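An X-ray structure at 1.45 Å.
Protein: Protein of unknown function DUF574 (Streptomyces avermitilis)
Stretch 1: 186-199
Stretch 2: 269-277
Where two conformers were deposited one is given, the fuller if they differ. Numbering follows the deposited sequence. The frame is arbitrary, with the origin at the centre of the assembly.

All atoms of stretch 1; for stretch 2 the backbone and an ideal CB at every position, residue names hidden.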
ATOM      1  N   LEU A 186      -6.133 -12.487  -5.906  1.00 13.08           N
ATOM      2  CA  LEU A 186      -4.698 -12.536  -5.626  1.00 13.59           C
ATOM      3  C   LEU A 186      -4.325 -13.387  -4.422  1.00 14.66           C
ATOM      4  O   LEU A 186      -3.229 -13.982  -4.392  1.00 15.94           O
ATOM      5  CB  LEU A 186      -4.118 -11.118  -5.441  1.00 14.66           C
ATOM      6  CG  LEU A 186      -4.167 -10.246  -6.693  1.00 14.91           C
ATOM      7  CD1 LEU A 186      -3.965  -8.752  -6.352  1.00 17.63           C
ATOM      8  CD2 LEU A 186      -3.140 -10.730  -7.700  1.00 16.34           C
ATOM      9  N   LEU A 187      -5.209 -13.464  -3.440  1.00 13.95           N
ATOM     10  CA  LEU A 187      -4.939 -14.248  -2.233  1.00 14.73           C
ATOM     11  C   LEU A 187      -5.157 -15.762  -2.479  1.00 16.26           C
ATOM     12  O   LEU A 187      -4.585 -16.600  -1.782  1.00 15.71           O
ATOM     13  CB  LEU A 187      -5.831 -13.745  -1.079  1.00 16.64           C
ATOM     14  CG  LEU A 187      -5.545 -14.269   0.353  1.00 17.71           C
ATOM     15  CD1 LEU A 187      -4.133 -13.963   0.848  1.00 20.34           C
ATOM     16  CD2 LEU A 187      -6.561 -13.667   1.335  1.00 17.32           C
ATOM     17  N   GLU A 188      -6.007 -16.115  -3.445  1.00 16.74           N
ATOM     18  CA  GLU A 188      -6.383 -17.512  -3.717  1.00 18.83           C
ATOM     19  C   GLU A 188      -5.195 -18.472  -3.767  1.00 17.82           C
ATOM     20  O   GLU A 188      -5.222 -19.500  -3.077  1.00 17.48           O
ATOM     21  CB  GLU A 188      -7.176 -17.601  -5.028  1.00 21.70           C
ATOM     22  CG  GLU A 188      -8.600 -17.159  -4.926  1.00 25.94           C
ATOM     23  CD  GLU A 188      -9.484 -18.144  -4.196  1.00 28.62           C
ATOM     24  OE1 GLU A 188      -9.006 -19.268  -3.889  1.00 30.63           O
ATOM     25  OE2 GLU A 188     -10.665 -17.780  -3.937  1.00 30.05           O
ATOM     26  N   PRO A 189      -4.176 -18.178  -4.604  1.00 17.07           N
ATOM     27  CA  PRO A 189      -3.049 -19.150  -4.743  1.00 17.58           C
ATOM     28  C   PRO A 189      -2.068 -19.207  -3.578  1.00 17.32           C
ATOM     29  O   PRO A 189      -1.131 -20.028  -3.587  1.00 18.82           O
ATOM     30  CB  PRO A 189      -2.324 -18.661  -5.997  1.00 17.44           C
ATOM     31  CG  PRO A 189      -2.585 -17.215  -6.045  1.00 18.29           C
ATOM     32  CD  PRO A 189      -4.009 -17.063  -5.555  1.00 17.66           C
ATOM     33  N   LEU A 190      -2.227 -18.334  -2.599  1.00 14.59           N
ATOM     34  CA  LEU A 190      -1.286 -18.288  -1.497  1.00 14.84           C
ATOM     35  C   LEU A 190      -1.747 -19.363  -0.502  1.00 15.46           C
ATOM     36  O   LEU A 190      -2.935 -19.563  -0.299  1.00 16.30           O
ATOM     37  CB  LEU A 190      -1.251 -16.878  -0.903  1.00 14.78           C
ATOM     38  CG  LEU A 190      -1.006 -15.778  -1.936  1.00 15.30           C
ATOM     39  CD1 LEU A 190      -0.851 -14.388  -1.280  1.00 16.66           C
ATOM     40  CD2 LEU A 190       0.217 -16.078  -2.781  1.00 15.46           C
ATOM     41  N   PRO A 191      -0.807 -20.092   0.086  1.00 13.91           N
ATOM     42  CA  PRO A 191      -1.183 -21.170   1.017  1.00 13.30           C
ATOM     43  C   PRO A 191      -1.706 -20.728   2.383  1.00 13.81           C
ATOM     44  O   PRO A 191      -1.537 -19.576   2.802  1.00 12.61           O
ATOM     45  CB  PRO A 191       0.123 -21.951   1.201  1.00 14.56           C
ATOM     46  CG  PRO A 191       1.174 -20.996   0.844  1.00 15.72           C
ATOM     47  CD  PRO A 191       0.648 -19.999  -0.109  1.00 13.67           C
ATOM     48  N   SER A 192      -2.305 -21.673   3.098  1.00 15.15           N
ATOM     49  CA  SER A 192      -2.604 -21.495   4.496  1.00 15.33           C
ATOM     50  C   SER A 192      -1.386 -20.952   5.231  1.00 14.21           C
ATOM     51  O   SER A 192      -0.251 -21.388   4.996  1.00 15.00           O
ATOM     52  CB  SER A 192      -3.033 -22.837   5.088  1.00 18.02           C
ATOM     53  OG  SER A 192      -4.285 -23.192   4.518  1.00 21.03           O
ATOM     54  N   GLY A 193      -1.621 -19.959   6.095  1.00 12.51           N
ATOM     55  CA  GLY A 193      -0.550 -19.294   6.850  1.00 12.52           C
ATOM     56  C   GLY A 193      -0.053 -18.023   6.175  1.00 11.92           C
ATOM     57  O   GLY A 193       0.757 -17.287   6.738  1.00 13.34           O
ATOM     58  N   SER A 194      -0.550 -17.775   4.966  1.00 11.12           N
ATOM     59  CA  SER A 194      -0.310 -16.508   4.280  1.00 12.06           C
ATOM     60  C   SER A 194      -1.089 -15.391   4.992  1.00 11.94           C
ATOM     61  O   SER A 194      -1.942 -15.659   5.875  1.00 12.02           O
ATOM     62  CB  SER A 194      -0.721 -16.610   2.807  1.00 12.18           C
ATOM     63  OG  SER A 194       0.132 -17.519   2.115  1.00 11.21           O
ATOM     64  N   TYR A 195      -0.763 -14.143   4.639  1.00 11.65           N
ATOM     65  CA  TYR A 195      -1.405 -12.958   5.228  1.00 11.27           C
ATOM     66  C   TYR A 195      -1.858 -11.969   4.159  1.00 12.04           C
ATOM     67  O   TYR A 195      -1.320 -11.918   3.040  1.00 12.79           O
ATOM     68  CB  TYR A 195      -0.455 -12.243   6.206  1.00 12.24           C
ATOM     69  CG  TYR A 195      -0.274 -12.943   7.549  1.00 13.27           C
ATOM     70  CD1 TYR A 195       0.551 -14.070   7.681  1.00 13.49           C
ATOM     71  CD2 TYR A 195      -0.896 -12.453   8.693  1.00 12.62           C
ATOM     72  CE1 TYR A 195       0.741 -14.678   8.902  1.00 13.46           C
ATOM     73  CE2 TYR A 195      -0.722 -13.071   9.919  1.00 12.78           C
ATOM     74  CZ  TYR A 195       0.087 -14.196  10.011  1.00 12.15           C
ATOM     75  OH  TYR A 195       0.299 -14.845  11.229  1.00 15.37           O
ATOM     76  N   LEU A 196      -2.856 -11.171   4.521  1.00 11.47           N
ATOM     77  CA  LEU A 196      -3.305  -9.991   3.770  1.00 11.28           C
ATOM     78  C   LEU A 196      -3.107  -8.797   4.692  1.00 11.78           C
ATOM     79  O   LEU A 196      -3.576  -8.809   5.822  1.00 12.22           O
ATOM     80  CB  LEU A 196      -4.773 -10.141   3.386  1.00 12.57           C
ATOM     81  CG  LEU A 196      -5.392  -8.911   2.693  1.00 12.29           C
ATOM     82  CD1 LEU A 196      -4.731  -8.563   1.351  1.00 12.58           C
ATOM     83  CD2 LEU A 196      -6.914  -9.127   2.484  1.00 14.45           C
ATOM     84  N   ALA A 197      -2.431  -7.769   4.191  1.00 11.33           N
ATOM     85  CA  ALA A 197      -2.225  -6.489   4.907  1.00 11.70           C
ATOM     86  C   ALA A 197      -2.703  -5.380   3.969  1.00 11.06           C
ATOM     87  O   ALA A 197      -2.247  -5.308   2.817  1.00 12.10           O
ATOM     88  CB  ALA A 197      -0.764  -6.257   5.282  1.00 11.96           C
HETATM   89  N   MSE A 198      -3.558  -4.505   4.474  1.00 10.70           N
HETATM   90  CA  MSE A 198      -4.089  -3.415   3.682  1.00 11.50           C
HETATM   91  C   MSE A 198      -4.197  -2.118   4.464  1.00 11.95           C
HETATM   92  O   MSE A 198      -4.452  -2.087   5.648  1.00 11.97           O
HETATM   93  CB  MSE A 198      -5.503  -3.734   3.167  1.00 12.86           C
HETATM   94  CG  MSE A 198      -5.621  -5.057   2.379  1.00 11.71           C
HETATM   95 SE   MSE A 198      -7.417  -5.259   1.632  0.75 12.28          SE
HETATM   96  CE  MSE A 198      -7.345  -3.815   0.355  1.00 14.94           C
ATOM     97  N   SER A 199      -4.090  -1.007   3.739  1.00 11.55           N
ATOM     98  CA  SER A 199      -4.603   0.287   4.227  1.00 12.34           C
ATOM     99  C   SER A 199      -5.694   0.735   3.254  1.00 11.58           C
ATOM    100  O   SER A 199      -5.512   0.672   2.005  1.00 13.24           O
ATOM    101  CB  SER A 199      -3.524   1.328   4.438  1.00 12.43           C
ATOM    102  OG  SER A 199      -2.891   1.685   3.245  1.00 13.69           O
ATOM    103  N   UNK A 269      -7.041   6.678   6.814  1.00 12.00           N
ATOM    104  CA  UNK A 269      -6.771   5.291   6.434  1.00 11.78           C
ATOM    105  C   UNK A 269      -7.112   4.375   7.567  1.00 11.07           C
ATOM    106  O   UNK A 269      -6.653   4.592   8.685  1.00 12.07           O
ATOM    107  CB  UNK A 269      -5.309   5.100   6.024  1.00 11.78           C
ATOM    108  N   UNK A 270      -7.864   3.327   7.271  1.00 11.05           N
ATOM    109  CA  UNK A 270      -7.904   2.124   8.098  1.00 11.22           C
ATOM    110  C   UNK A 270      -6.723   1.236   7.746  1.00 11.88           C
ATOM    111  O   UNK A 270      -6.318   1.170   6.578  1.00 13.76           O
ATOM    112  CB  UNK A 270      -9.222   1.370   7.912  1.00 11.22           C
ATOM    113  N   UNK A 271      -6.194   0.530   8.724  1.00 11.85           N
ATOM    114  CA  UNK A 271      -5.199  -0.516   8.506  1.00 12.08           C
ATOM    115  C   UNK A 271      -5.589  -1.809   9.178  1.00 11.57           C
ATOM    116  O   UNK A 271      -6.284  -1.816  10.185  1.00 11.90           O
ATOM    117  CB  UNK A 271      -3.828  -0.064   9.014  1.00 12.08           C
ATOM    118  N   UNK A 272      -5.178  -2.920   8.547  1.00 11.43           N
ATOM    119  CA  UNK A 272      -5.467  -4.238   9.068  1.00 11.67           C
ATOM    120  C   UNK A 272      -4.552  -5.287   8.471  1.00 11.52           C
ATOM    121  O   UNK A 272      -4.074  -5.145   7.334  1.00 11.60           O
ATOM    122  CB  UNK A 272      -6.929  -4.603   8.803  1.00 11.67           C
ATOM    123  N   UNK A 273      -4.319  -6.339   9.263  1.00 12.60           N
ATOM    124  CA  UNK A 273      -3.511  -7.489   8.857  1.00 11.81           C
ATOM    125  C   UNK A 273      -4.283  -8.726   9.305  1.00 11.94           C
ATOM    126  O   UNK A 273      -4.814  -8.761  10.435  1.00 13.78           O
ATOM    127  CB  UNK A 273      -2.104  -7.447   9.457  1.00 11.81           C
ATOM    128  N   UNK A 274      -4.349  -9.749   8.445  1.00 11.89           N
ATOM    129  CA  UNK A 274      -5.106 -10.958   8.755  1.00 11.14           C
ATOM    130  C   UNK A 274      -4.450 -12.199   8.131  1.00 11.60           C
ATOM    131  O   UNK A 274      -3.888 -12.130   7.059  1.00 12.18           O
ATOM    132  CB  UNK A 274      -6.547 -10.818   8.261  1.00 11.14           C
ATOM    133  N   UNK A 275      -4.586 -13.328   8.833  1.00 12.16           N
ATOM    134  CA  UNK A 275      -4.033 -14.633   8.418  0.50 12.37           C
ATOM    135  C   UNK A 275      -5.056 -15.441   7.634  1.00 12.53           C
ATOM    136  O   UNK A 275      -6.250 -15.476   7.989  1.00 12.84           O
ATOM    137  CB  UNK A 275      -3.569 -15.433   9.637  0.50 12.37           C
ATOM    138  N   UNK A 276      -4.588 -16.104   6.581  1.00 12.70           N
ATOM    139  CA  UNK A 276      -5.399 -17.040   5.814  1.00 13.92           C
ATOM    140  C   UNK A 276      -5.335 -18.439   6.471  1.00 14.62           C
ATOM    141  O   UNK A 276      -4.252 -19.007   6.574  1.00 14.38           O
ATOM    142  CB  UNK A 276      -4.922 -17.096   4.361  1.00 13.92           C
ATOM    143  N   UNK A 277      -6.490 -18.977   6.897  1.00 15.45           N
ATOM    144  CA  UNK A 277      -6.522 -20.332   7.505  1.00 17.14           C
ATOM    145  C   UNK A 277      -6.042 -21.409   6.565  1.00 17.92           C
ATOM    146  O   UNK A 277      -6.201 -21.330   5.346  1.00 19.85           O
ATOM    147  OXT UNK A 277      -5.487 -22.413   7.039  1.00 19.90           O
ATOM    148  CB  UNK A 277      -7.940 -20.676   7.965  1.00 17.14           C
TER

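Stretch 2 runs antiparallel to the strand 195-199, their axes 4.7 Å apart at closest approach, so the backbone sets the rules before any side chain is chosen.

Position 269 begins the strand. Its CB points toward stretch 1, and the ideal CB lies 4.5 Å from Ser199 CB, with space beyond for something long and flexible or branched and apolar. The deposited residue is Met269, a selenomethionine, whose SE comes to 4.1 Å from Ser199 OG.

At 270 the CB points sideways and finds nothing of stretch 1 within 5.5 Å, so stretch 1 leaves the choice open. It is Tyr270, whose ring leads away; its backbone O receives a short CA-H...O contact, 3.0 Å from Ser199 CA.

Position 271 pairs with Ser199 at a CA-CA distance of 4.4 Å. An ideal CB would sit 4.0 Å from Met198 O, without a clash, and backbone angles of -128/148 are ordinary strand values, open to any residue except proline, so a small side chain looks acceptable. The residue is Gly271; nothing in stretch 1 demands it.

Position 272 faces the same side as Leu196 and Met198, in a hydrogen-bonded pair with the latter. Its CB site is 4.7 Å from Met198 O, and the selenomethionine's end leads away, so several apolar residues would suit. Ala272 is deposited, and its backbone does the work: Met198 N donates to Ala272 O at 3.0 Å, and Ala272 N to Met198 O at 3.1 Å.

Position 273 shares its side with Tyr195 and Ala197. The small alanine and the flank of the tyrosine ring invite a beta-branched apolar residue, valine or isoleucine. Val273 spans both, with CG2 4.0 Å from Ala197 CB and CG1 3.8 Å from Tyr195 CD2.

Position 274 returns to the side of Leu196, where any modest apolar group would serve. Ala274 is found, exchanging two backbone hydrogen bonds of 2.9 Å with its partner: Leu196 N to Ala274 O, and Ala274 N to Leu196 O.

At 275 the ideal CB is only 3.7 Å from Tyr195 CE2, so a side chain with methylenes at its base could lie against the ring. Leucine, lysine, glutamine or arginine would all qualify. Arg275 places CB over the ring face, 4.1 Å from its centroid, and extends until its guanidinium lays one face over Gly193 CA, 3.6 Å from NH2.

Position 276 is the most specific. Its CB points toward stretch 1, where the turn 187-190 presents carbonyl oxygens; a long side chain ending in a donor is called for, lysine or perhaps arginine. Lys276 reaches out fully extended, all four chi angles t, and NZ donates to Leu187 O at 3.0 Å and Leu190 O at 2.8 Å. Its backbone is equally engaged: Lys276 N donates to Ser194 O and Gly193 N to Lys276 O, each at 2.8 Å.

Position 277 points away, so many residues would fit. Pro277 ends the chain, and Ser192 OG donates to its carboxylate O at 2.8 Å.

Stretch 2 (269-277) MYGAVARKP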
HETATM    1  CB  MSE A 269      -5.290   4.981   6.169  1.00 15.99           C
HETATM    2  CG  MSE A 269      -4.682   5.493   4.998  1.00 17.07           C
HETATM    3 SE   MSE A 269      -5.380   4.888   3.310  0.75 16.41          SE
HETATM    4  CE  MSE A 269      -3.921   5.690   2.393  1.00 20.76           C
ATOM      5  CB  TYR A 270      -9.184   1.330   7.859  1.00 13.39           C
ATOM      6  CG  TYR A 270     -10.435   1.963   8.396  1.00 13.80           C
ATOM      7  CD1 TYR A 270     -10.612   2.188   9.751  1.00 15.15           C
ATOM      8  CD2 TYR A 270     -11.482   2.296   7.544  1.00 14.85           C
ATOM      9  CE1 TYR A 270     -11.775   2.736  10.242  1.00 15.15           C
ATOM     10  CE2 TYR A 270     -12.665   2.865   8.040  1.00 14.98           C
ATOM     11  CZ  TYR A 270     -12.793   3.089   9.386  1.00 14.28           C
ATOM     12  OH  TYR A 270     -13.943   3.642   9.951  1.00 16.62           O
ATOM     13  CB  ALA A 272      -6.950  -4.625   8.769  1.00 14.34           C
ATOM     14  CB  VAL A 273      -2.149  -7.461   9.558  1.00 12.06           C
ATOM     15  CG1 VAL A 273      -1.297  -8.717   9.209  1.00 14.17           C
ATOM     16  CG2 VAL A 273      -1.397  -6.176   9.201  1.00 12.23           C
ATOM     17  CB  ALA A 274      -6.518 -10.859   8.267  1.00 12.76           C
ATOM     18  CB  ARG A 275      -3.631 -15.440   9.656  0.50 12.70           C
ATOM     19  CG  ARG A 275      -2.952 -16.783   9.362  0.50 13.11           C
ATOM     20  CD  ARG A 275      -2.330 -17.376  10.635  0.50 14.15           C
ATOM     21  NE  ARG A 275      -1.618 -18.620  10.369  0.50 14.48           N
ATOM     22  CZ  ARG A 275      -2.193 -19.806  10.184  0.50 15.89           C
ATOM     23  NH1 ARG A 275      -3.519 -19.941  10.215  0.50 16.29           N
ATOM     24  NH2 ARG A 275      -1.423 -20.864   9.941  0.50 16.11           N
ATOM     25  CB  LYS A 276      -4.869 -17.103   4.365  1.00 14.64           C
ATOM     26  CG  LYS A 276      -5.600 -18.104   3.485  1.00 15.46           C
ATOM     27  CD  LYS A 276      -5.140 -18.088   2.062  1.00 15.30           C
ATOM     28  CE  LYS A 276      -5.801 -19.236   1.267  1.00 15.89           C
ATOM     29  NZ  LYS A 276      -5.627 -18.997  -0.211  1.00 15.37           N
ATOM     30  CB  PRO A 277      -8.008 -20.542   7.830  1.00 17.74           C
ATOM     31  CG  PRO A 277      -8.622 -19.222   7.829  1.00 18.62           C
ATOM     32  CD  PRO A 277      -7.811 -18.319   6.933  1.00 16.32           C
TER
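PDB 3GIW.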